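Local coordinates for protein glutathione uptake transporter (Shewanella oneidensis, PDB 4UVM) that carries short peptides across the membrane as a proton-coupled symporter of the POT family, within the major facilitator superfamily, at the (2R)-2,3-dihydroxypropyl(7Z)-pentadec-7-enoate site. Sequence-based numbering; all coordinates share one arbitrary frame.

The (2R)-2,3-dihydroxypropyl(7Z)-pentadec-7-enoate site. Residues 266, 270, 273-274, 277, 296, 299-300, 302-303, 502. With 78N ((2R)-2,3-dihydroxypropyl(7Z)-pentadec-7-enoate), chain B.
A monoacylglycerol, 78N, lies lengthwise in a groove between helices 257-278 and 289-306; it is probably host lipid from the in meso crystallisation rather than a transport substrate. Arg296 bridges the helices at the glycerol end. Its CB starts a bent chain: CG is anti to the backbone N (chi1 172°) and sits over the rim of one face of the Arg300 guanidinium, then turns at chi2 (57°) and chi3 (69°) carry CD and NE round towards Ser277. CZ places the two terminal nitrogens end-on against that residue. Arg296 NH2 donates nearly in the guanidinium plane to a lone pair of Ser277 O (2.8 Å), while Arg296 NH1 reaches Ser277 OG at 2.7 Å, tilted from the plane. Ser277 OG also hydrogen-bonds the secondary hydroxyl O20 of 78N at 2.6 Å. Arg296 NH1 also points at 78N O20, consistent with donation, but the modelled separation is too short to be taken literally at this resolution. An alanine at Arg296 would remove both clamps on Ser277 and would probably leave its hydroxyl less firmly oriented towards the glycerol. Val303 CG2 packs against the ester carbonyl carbon C8 of 78N at 3.8 Å, and its CG1 lies over the centre of the Tyr502 ring. Along the chain, Leu302 CB touches 78N C7 (4.0 Å). Opposite, Gly270, with no side chain, probably allows the acyl chain close to the helix backbone, Gly270 CA lying 3.9 Å from 78N C3.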
# COMPACT_ATOMS: atom_id res chain seq x y z
N VAL A 266 -8.66 0.99 12.72
CA VAL A 266 -7.42 0.55 13.35
C VAL A 266 -7.63 0.21 14.82
O VAL A 266 -7.21 -0.85 15.29
CB VAL A 266 -6.31 1.61 13.22
CG1 VAL A 266 -5.16 1.31 14.17
CG2 VAL A 266 -5.82 1.69 11.79
N GLY A 270 -7.42 -3.36 16.24
CA GLY A 270 -6.27 -3.39 17.12
C GLY A 270 -6.61 -3.92 18.50
O GLY A 270 -5.89 -4.75 19.04
N GLY A 273 -8.18 -7.57 18.22
CA GLY A 273 -7.07 -8.47 18.00
C GLY A 273 -6.28 -8.73 19.27
O GLY A 273 -5.83 -9.86 19.50
N ALA A 274 -6.11 -7.70 20.09
CA ALA A 274 -5.40 -7.85 21.36
C ALA A 274 -6.20 -8.72 22.33
O ALA A 274 -5.65 -9.63 22.96
CB ALA A 274 -5.12 -6.49 21.97
N SER A 277 -6.34 -12.46 21.55
CA SER A 277 -5.07 -13.13 21.82
C SER A 277 -4.99 -13.60 23.27
O SER A 277 -4.43 -14.66 23.56
CB SER A 277 -3.90 -12.20 21.50
OG SER A 277 -2.67 -12.90 21.55
N ARG A 296 -3.41 -18.28 15.82
CA ARG A 296 -2.30 -17.84 16.65
C ARG A 296 -1.10 -17.45 15.78
O ARG A 296 -0.42 -16.47 16.06
CB ARG A 296 -1.90 -18.93 17.65
CG ARG A 296 -0.63 -18.63 18.43
CD ARG A 296 -0.73 -17.31 19.18
NE ARG A 296 -1.69 -17.36 20.28
CZ ARG A 296 -1.94 -16.35 21.09
NH1 ARG A 296 -1.31 -15.19 20.94
NH2 ARG A 296 -2.84 -16.48 22.07
N LEU A 299 -1.94 -14.04 14.15
CA LEU A 299 -1.87 -12.96 15.12
C LEU A 299 -0.44 -12.50 15.38
O LEU A 299 -0.21 -11.34 15.71
CB LEU A 299 -2.52 -13.38 16.44
CG LEU A 299 -4.05 -13.43 16.46
CD1 LEU A 299 -4.56 -13.69 17.87
CD2 LEU A 299 -4.62 -12.13 15.92
N ARG A 300 0.51 -13.40 15.23
CA ARG A 300 1.92 -13.05 15.39
C ARG A 300 2.41 -12.29 14.16
O ARG A 300 3.23 -11.38 14.27
CB ARG A 300 2.77 -14.29 15.61
CG ARG A 300 2.52 -14.98 16.94
CD ARG A 300 3.66 -15.92 17.30
NE ARG A 300 3.35 -16.71 18.49
CZ ARG A 300 2.92 -17.97 18.46
NH1 ARG A 300 2.75 -18.59 17.30
NH2 ARG A 300 2.66 -18.61 19.59
N LEU A 302 0.51 -10.41 12.40
CA LEU A 302 -0.13 -9.10 12.51
C LEU A 302 0.79 -8.08 13.16
O LEU A 302 0.89 -6.94 12.69
CB LEU A 302 -1.43 -9.20 13.31
CG LEU A 302 -2.72 -9.10 12.50
CD1 LEU A 302 -2.78 -10.20 11.45
CD2 LEU A 302 -3.92 -9.15 13.42
N VAL A 303 1.46 -8.48 14.24
CA VAL A 303 2.38 -7.58 14.93
C VAL A 303 3.56 -7.25 14.02
O VAL A 303 4.04 -6.11 14.00
CB VAL A 303 2.89 -8.20 16.25
CG1 VAL A 303 3.89 -7.27 16.92
CG2 VAL A 303 1.72 -8.47 17.18
N TYR A 502 11.23 -7.93 18.38
CA TYR A 502 10.12 -8.88 18.33
C TYR A 502 10.49 -10.10 17.50
O TYR A 502 9.99 -11.20 17.74
CB TYR A 502 8.87 -8.20 17.77
CG TYR A 502 7.64 -9.09 17.71
CD1 TYR A 502 6.78 -9.20 18.79
CD2 TYR A 502 7.34 -9.81 16.56
CE1 TYR A 502 5.66 -10.01 18.74
CE2 TYR A 502 6.23 -10.63 16.50
CZ TYR A 502 5.39 -10.72 17.58
OH TYR A 502 4.28 -11.53 17.51
O22 78N B . 1.77 -13.18 20.85
C19 78N B . 1.54 -12.24 19.86
C18 78N B . 0.17 -12.20 19.28
O20 78N B . -0.62 -13.08 19.98
C17 78N B . -0.41 -10.82 19.39
O16 78N B . -1.05 -10.31 18.26
C8 78N B . -1.85 -9.19 18.37
O15 78N B . -2.06 -8.71 19.48
C7 78N B . -2.48 -8.59 17.14
C6 78N B . -2.72 -7.10 17.10
C5 78N B . -1.67 -6.22 16.47
C4 78N B . -2.10 -5.27 15.38
C3 78N B . -2.66 -3.94 15.80
C2 78N B . -1.93 -3.19 16.88
C1 78N B . -1.65 -1.84 16.75
C9 78N B . -2.07 -1.08 15.52
C10 78N B . -1.11 -0.05 14.99
C11 78N B . -0.19 0.60 15.98
C12 78N B . -0.76 1.67 16.86
C13 78N B . 0.06 2.14 18.01
C15 78N B . 0.69 1.82 20.48
C14 78N B . 0.16 1.24 19.21